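Local coordinates for ethylbenzene dehydrogenase beta-subunit (Aromatoleum aromaticum, PDB 2IVF), which is the iron-sulfur subunit of a multisubunit dehydrogenase, built around a 4Fe-4S dicluster domain and carrying four iron-sulfur clusters, at residues L19-I23 and V247-V251; R233-Y239 and R340-F344. All coordinates share one frame; numbering follows the deposited sequence.

Interaction 1. Residues L19-I23 and V247-V251; sequences LVTVI and VHKLV
Val20 drives its CG2 against the flank of Val247, coming within 3.4 Å of Val247 CB, closer than carbon atoms usually pack. With CG1 of Val20 anti to the carbonyl carbon (chi1 -49°), CG2 falls between the backbone N and the carbonyl carbon, and from there it also meets Val247 CG2 at 3.5 Å. Val22, one pleat further on, places its CG2 beside two residues a helical turn apart: 3.8 Å from Val247 CG1 and 3.6 Å from Val251 CG2. Compact, beta-branched valines suit both partners, because branching at CB holds the methyls close to the backbone, where strand and helix can approach each other. Strand 19-24 is an inner strand of a four-stranded mixed sheet, lying between strands 235-239 and 270-273, and helix 246-253 covers one face of it, its local axis 8.8 Å from that of the strand and inclined at 62°. Leu250 touches the strand more lightly, its CD1 reaching Val22 CG1 at 3.9 Å; its side chain also packs on Leu328 and Leu332 of helix 327-333. Val251 is already partly exposed, and on the turn away from the sheet come His248 and Lys249, polar residues suited to a partly solvated surface; His248 ND1 bonds to Leu240 O.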
loop_
_atom_site.group_PDB
_atom_site.type_symbol
_atom_site.label_atom_id
_atom_site.label_comp_id
_atom_site.label_asym_id
_atom_site.label_seq_id
_atom_site.Cartn_x
_atom_site.Cartn_y
_atom_site.Cartn_z
ATOM N N LEU B 19 8.132 -16.809 -25.503
ATOM C CA LEU B 19 8.323 -16.204 -24.208
ATOM C C LEU B 19 7.171 -16.559 -23.310
ATOM O O LEU B 19 6.026 -16.511 -23.714
ATOM C CB LEU B 19 8.471 -14.685 -24.338
ATOM C CG LEU B 19 9.797 -14.178 -24.946
ATOM C CD1 LEU B 19 9.829 -12.644 -25.213
ATOM C CD2 LEU B 19 10.944 -14.561 -24.043
ATOM N N VAL B 20 7.499 -16.931 -22.087
ATOM C CA VAL B 20 6.512 -17.287 -21.088
ATOM C C VAL B 20 6.830 -16.656 -19.757
ATOM O O VAL B 20 7.987 -16.289 -19.462
ATOM C CB VAL B 20 6.372 -18.803 -20.902
ATOM C CG1 VAL B 20 6.223 -19.543 -22.284
ATOM C CG2 VAL B 20 7.476 -19.333 -20.108
ATOM N N THR B 21 5.757 -16.477 -18.976
ATOM C CA THR B 21 5.861 -16.023 -17.629
ATOM C C THR B 21 5.245 -17.092 -16.737
ATOM O O THR B 21 4.241 -17.727 -17.077
ATOM C CB THR B 21 5.105 -14.690 -17.415
ATOM O OG1 THR B 21 5.781 -13.601 -18.100
ATOM C CG2 THR B 21 5.031 -14.370 -15.912
ATOM N N VAL B 22 5.869 -17.314 -15.614
ATOM C CA VAL B 22 5.289 -18.123 -14.556
ATOM C C VAL B 22 4.951 -17.169 -13.405
ATOM O O VAL B 22 5.754 -16.299 -13.037
ATOM C CB VAL B 22 6.257 -19.195 -14.052
ATOM C CG1 VAL B 22 5.793 -19.791 -12.708
ATOM C CG2 VAL B 22 6.424 -20.280 -15.144
ATOM N N ILE B 23 3.770 -17.335 -12.825
ATOM C CA ILE B 23 3.337 -16.492 -11.687
ATOM C C ILE B 23 3.001 -17.402 -10.537
ATOM O O ILE B 23 2.169 -18.285 -10.679
ATOM C CB ILE B 23 2.073 -15.687 -12.058
ATOM C CG1 ILE B 23 2.391 -14.823 -13.298
ATOM C CG2 ILE B 23 1.494 -14.923 -10.826
ATOM C CD1 ILE B 23 1.243 -13.926 -13.824
ATOM N N VAL B 247 11.388 -20.863 -15.962
ATOM C CA VAL B 247 10.090 -21.116 -16.578
ATOM C C VAL B 247 10.049 -22.532 -17.172
ATOM O O VAL B 247 9.085 -23.242 -17.008
ATOM C CB VAL B 247 9.659 -20.006 -17.589
ATOM C CG1 VAL B 247 9.446 -18.683 -16.860
ATOM C CG2 VAL B 247 10.656 -19.842 -18.717
ATOM N N HIS B 248 11.086 -22.948 -17.859
ATOM C CA HIS B 248 11.090 -24.292 -18.388
ATOM C C HIS B 248 10.989 -25.332 -17.286
ATOM O O HIS B 248 10.210 -26.292 -17.394
ATOM C CB HIS B 248 12.350 -24.577 -19.170
ATOM C CG HIS B 248 12.339 -25.942 -19.735
ATOM N ND1 HIS B 248 11.773 -26.222 -20.954
ATOM C CD2 HIS B 248 12.776 -27.116 -19.231
ATOM C CE1 HIS B 248 11.896 -27.518 -21.195
ATOM N NE2 HIS B 248 12.489 -28.082 -20.158
ATOM N N LYS B 249 11.729 -25.111 -16.194
ATOM C CA LYS B 249 11.774 -26.071 -15.072
ATOM C C LYS B 249 10.452 -26.208 -14.325
ATOM O O LYS B 249 10.070 -27.301 -13.906
ATOM C CB LYS B 249 12.900 -25.699 -14.117
ATOM C CG LYS B 249 14.259 -26.013 -14.701
ATOM C CD LYS B 249 15.380 -25.463 -13.826
ATOM C CE LYS B 249 16.765 -25.594 -14.516
ATOM N NZ LYS B 249 17.742 -24.844 -13.732
ATOM N N LEU B 250 9.736 -25.120 -14.202
ATOM C CA LEU B 250 8.431 -25.114 -13.518
ATOM C C LEU B 250 7.273 -25.575 -14.371
ATOM O O LEU B 250 6.384 -26.286 -13.855
ATOM C CB LEU B 250 8.155 -23.725 -12.966
ATOM C CG LEU B 250 9.153 -23.230 -11.906
ATOM C CD1 LEU B 250 8.873 -21.809 -11.555
ATOM C CD2 LEU B 250 9.243 -24.107 -10.600
ATOM N N VAL B 251 7.307 -25.250 -15.675
ATOM C CA VAL B 251 6.180 -25.564 -16.605
ATOM C C VAL B 251 6.360 -26.951 -17.182
ATOM O O VAL B 251 5.413 -27.761 -17.208
ATOM C CB VAL B 251 6.075 -24.511 -17.755
ATOM C CG1 VAL B 251 4.989 -24.868 -18.835
ATOM C CG2 VAL B 251 5.803 -23.111 -17.225
#

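Interaction 2. Residues R233-Y239 and R340-F344; sequences RVRAFGY and RFGGF. With SF4 (iron/sulfur cluster), chain T.
Arg340 makes a nearly straight hydrogen bond from NE to Arg235 O, 2.9 Å long with 168° at the hydrogen. The acceptor lies in the guanidinium plane, whereas NE stands above the carbonyl plane of Arg235. The same flat group is roofed on one face by Arg233 O, 3.0 Å from Arg340 CZ; the broad guanidinium suits this place, offering an edge N-H to one carbonyl and a face to another. A bend at chi3 (66°) turns it there. Strand 235-239 is the outermost strand of its sheet within this chain, and the 340-344 loop lines its outer edge: Phe237 N bonds to Arg340 O at 2.9 Å. Further along, Phe341 to Phe344 form a type I' turn, whose central residues Gly342 and Gly343 readily adopt positive phi. Lacking a side chain, Gly342 can bring its CA to 3.2 Å from Phe237 O, and a water links its O to Tyr239 N. Phe344 completes an aromatic cluster, with Phe237 CE2 over one ring face at 3.6 Å and Tyr239 at its edge. Arg235 NE lies 3.3 Å from S4 of the iron-sulfur cluster, which sits at the guanidinium edge, in plane. In the next shell, Asn227 and Asn54 bind Arg235 NH1 and NH2, and Leu332 O holds Arg340 NH1. Arg233 NH2 bonds to Ser334 O, its guanidinium also forming salt bridges to Glu270 and Asp121 of the alpha-subunit chain.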
loop_
_atom_site.group_PDB
_atom_site.type_symbol
_atom_site.label_atom_id
_atom_site.label_comp_id
_atom_site.label_asym_id
_atom_site.label_seq_id
_atom_site.Cartn_x
_atom_site.Cartn_y
_atom_site.Cartn_z
ATOM N N ARG B 233 8.546 -11.355 -5.667
ATOM C CA ARG B 233 9.451 -12.313 -6.310
ATOM C C ARG B 233 8.656 -13.552 -6.767
ATOM O O ARG B 233 9.115 -14.686 -6.681
ATOM C CB ARG B 233 10.630 -12.665 -5.377
ATOM C CG ARG B 233 11.261 -11.405 -4.698
ATOM C CD ARG B 233 12.262 -11.717 -3.621
ATOM N NE ARG B 233 13.640 -11.982 -4.059
ATOM C CZ ARG B 233 14.158 -13.198 -4.325
ATOM N NH1 ARG B 233 13.456 -14.323 -4.171
ATOM N NH2 ARG B 233 15.418 -13.291 -4.663
ATOM N N VAL B 234 7.493 -13.246 -7.325
ATOM C CA VAL B 234 6.463 -14.190 -7.747
ATOM C C VAL B 234 6.663 -14.658 -9.171
ATOM O O VAL B 234 6.145 -15.694 -9.578
ATOM C CB VAL B 234 5.149 -13.377 -7.643
ATOM C CG1 VAL B 234 4.036 -13.873 -8.474
ATOM C CG2 VAL B 234 4.863 -13.121 -6.180
ATOM N N ARG B 235 7.379 -13.848 -9.938
ATOM C CA ARG B 235 7.357 -13.910 -11.376
ATOM C C ARG B 235 8.652 -14.510 -11.917
ATOM O O ARG B 235 9.725 -14.137 -11.498
ATOM C CB ARG B 235 7.262 -12.506 -11.926
ATOM C CG ARG B 235 6.079 -11.670 -11.509
ATOM C CD ARG B 235 4.858 -12.182 -12.086
ATOM N NE ARG B 235 3.774 -11.242 -11.898
ATOM C CZ ARG B 235 3.228 -10.484 -12.859
ATOM N NH1 ARG B 235 3.664 -10.501 -14.099
ATOM N NH2 ARG B 235 2.213 -9.697 -12.552
ATOM N N ALA B 236 8.552 -15.439 -12.840
ATOM C CA ALA B 236 9.690 -15.848 -13.618
ATOM C C ALA B 236 9.375 -15.690 -15.091
ATOM O O ALA B 236 8.213 -15.706 -15.514
ATOM C CB ALA B 236 10.088 -17.331 -13.285
ATOM N N PHE B 237 10.431 -15.559 -15.880
ATOM C CA PHE B 237 10.282 -15.136 -17.241
ATOM C C PHE B 237 11.364 -15.804 -18.065
ATOM O O PHE B 237 12.496 -15.971 -17.609
ATOM C CB PHE B 237 10.486 -13.618 -17.352
ATOM C CG PHE B 237 10.306 -13.085 -18.753
ATOM C CD1 PHE B 237 9.107 -13.228 -19.403
ATOM C CD2 PHE B 237 11.343 -12.418 -19.419
ATOM C CE1 PHE B 237 8.936 -12.719 -20.705
ATOM C CE2 PHE B 237 11.169 -11.897 -20.696
ATOM C CZ PHE B 237 9.989 -12.053 -21.341
ATOM N N GLY B 238 11.021 -16.152 -19.292
ATOM C CA GLY B 238 12.027 -16.643 -20.202
ATOM C C GLY B 238 11.429 -17.392 -21.356
ATOM O O GLY B 238 10.227 -17.402 -21.507
ATOM N N TYR B 239 12.289 -18.054 -22.125
ATOM C CA TYR B 239 11.860 -18.891 -23.248
ATOM C C TYR B 239 11.507 -20.283 -22.751
ATOM O O TYR B 239 12.287 -20.930 -22.050
ATOM C CB TYR B 239 12.941 -19.012 -24.279
ATOM C CG TYR B 239 13.229 -17.719 -24.994
ATOM C CD1 TYR B 239 12.369 -17.230 -25.997
ATOM C CD2 TYR B 239 14.344 -16.983 -24.683
ATOM C CE1 TYR B 239 12.658 -16.048 -26.667
ATOM C CE2 TYR B 239 14.645 -15.818 -25.363
ATOM C CZ TYR B 239 13.817 -15.362 -26.344
ATOM O OH TYR B 239 14.150 -14.184 -26.963
ATOM N N ARG B 340 15.501 -15.495 -11.882
ATOM C CA ARG B 340 14.097 -15.727 -12.263
ATOM C C ARG B 340 13.807 -15.341 -13.705
ATOM O O ARG B 340 12.760 -15.685 -14.221
ATOM C CB ARG B 340 13.171 -14.940 -11.340
ATOM C CG ARG B 340 13.311 -15.407 -9.891
ATOM C CD ARG B 340 12.225 -14.995 -8.981
ATOM N NE ARG B 340 10.942 -15.588 -9.289
ATOM C CZ ARG B 340 10.360 -16.614 -8.658
ATOM N NH1 ARG B 340 10.958 -17.271 -7.678
ATOM N NH2 ARG B 340 9.178 -17.004 -9.050
ATOM N N PHE B 341 14.737 -14.650 -14.370
ATOM C CA PHE B 341 14.382 -13.942 -15.612
ATOM C C PHE B 341 14.911 -14.498 -16.880
ATOM O O PHE B 341 14.877 -13.836 -17.873
ATOM C CB PHE B 341 14.728 -12.479 -15.482
ATOM C CG PHE B 341 14.050 -11.847 -14.297
ATOM C CD1 PHE B 341 12.710 -11.551 -14.344
ATOM C CD2 PHE B 341 14.725 -11.665 -13.120
ATOM C CE1 PHE B 341 12.053 -11.028 -13.261
ATOM C CE2 PHE B 341 14.069 -11.112 -12.007
ATOM C CZ PHE B 341 12.738 -10.811 -12.073
ATOM N N GLY B 342 15.434 -15.704 -16.852
ATOM C CA GLY B 342 15.670 -16.422 -18.090
ATOM C C GLY B 342 16.696 -15.776 -18.997
ATOM O O GLY B 342 16.575 -15.876 -20.232
ATOM N N GLY B 343 17.675 -15.107 -18.391
ATOM C CA GLY B 343 18.707 -14.363 -19.100
ATOM C C GLY B 343 18.377 -12.931 -19.468
ATOM O O GLY B 343 19.254 -12.195 -19.930
ATOM N N PHE B 344 17.145 -12.525 -19.257
ATOM C CA PHE B 344 16.735 -11.101 -19.392
ATOM C C PHE B 344 17.165 -10.311 -18.195
ATOM O O PHE B 344 16.363 -9.929 -17.351
ATOM C CB PHE B 344 15.242 -11.017 -19.637
ATOM C CG PHE B 344 14.875 -11.560 -20.999
ATOM C CD1 PHE B 344 14.854 -10.720 -22.125
ATOM C CD2 PHE B 344 14.611 -12.903 -21.153
ATOM C CE1 PHE B 344 14.533 -11.226 -23.365
ATOM C CE2 PHE B 344 14.291 -13.440 -22.401
ATOM C CZ PHE B 344 14.240 -12.607 -23.513
HETATM FE FE1 SF4 T . 1.519 -10.101 -6.964
HETATM FE FE2 SF4 T . 1.947 -8.163 -8.856
HETATM FE FE3 SF4 T . 3.991 -9.398 -7.617
HETATM FE FE4 SF4 T . 2.546 -7.627 -6.176
HETATM S S1 SF4 T . 3.800 -7.152 -7.987
HETATM S S2 SF4 T . 3.258 -9.702 -5.514
HETATM S S3 SF4 T . 0.493 -8.049 -7.085
HETATM S S4 SF4 T . 2.434 -10.380 -9.023
HETATM O O HOH W 1 15.134 -17.953 -21.280
#

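How the interactions relate
Interactions 1 and 2 share one sheet, their centres about 7 Å apart. Strands 19-24 and 235-239 are antiparallel neighbours, probably hydrogen-bonded from Val20 N to Gly238 O and from Val22 N to Ala236 O, each 2.8 Å. Thus strand 235-239 bonds to 19-24 along one edge and meets 340-344 along the other. Helix 246-253 spans both strands: Val247 CG1 lies 3.4 Å from Phe237 N, the donor used in interaction 2. Asn227, already a partner of Arg235, ties the contacts together by also bonding Thr21 OG1 through its ND2. The Thr21 side chain is about 6 Å from a different iron-sulfur cluster from the one whose pocket Val234 and Arg235 of interaction 2 line.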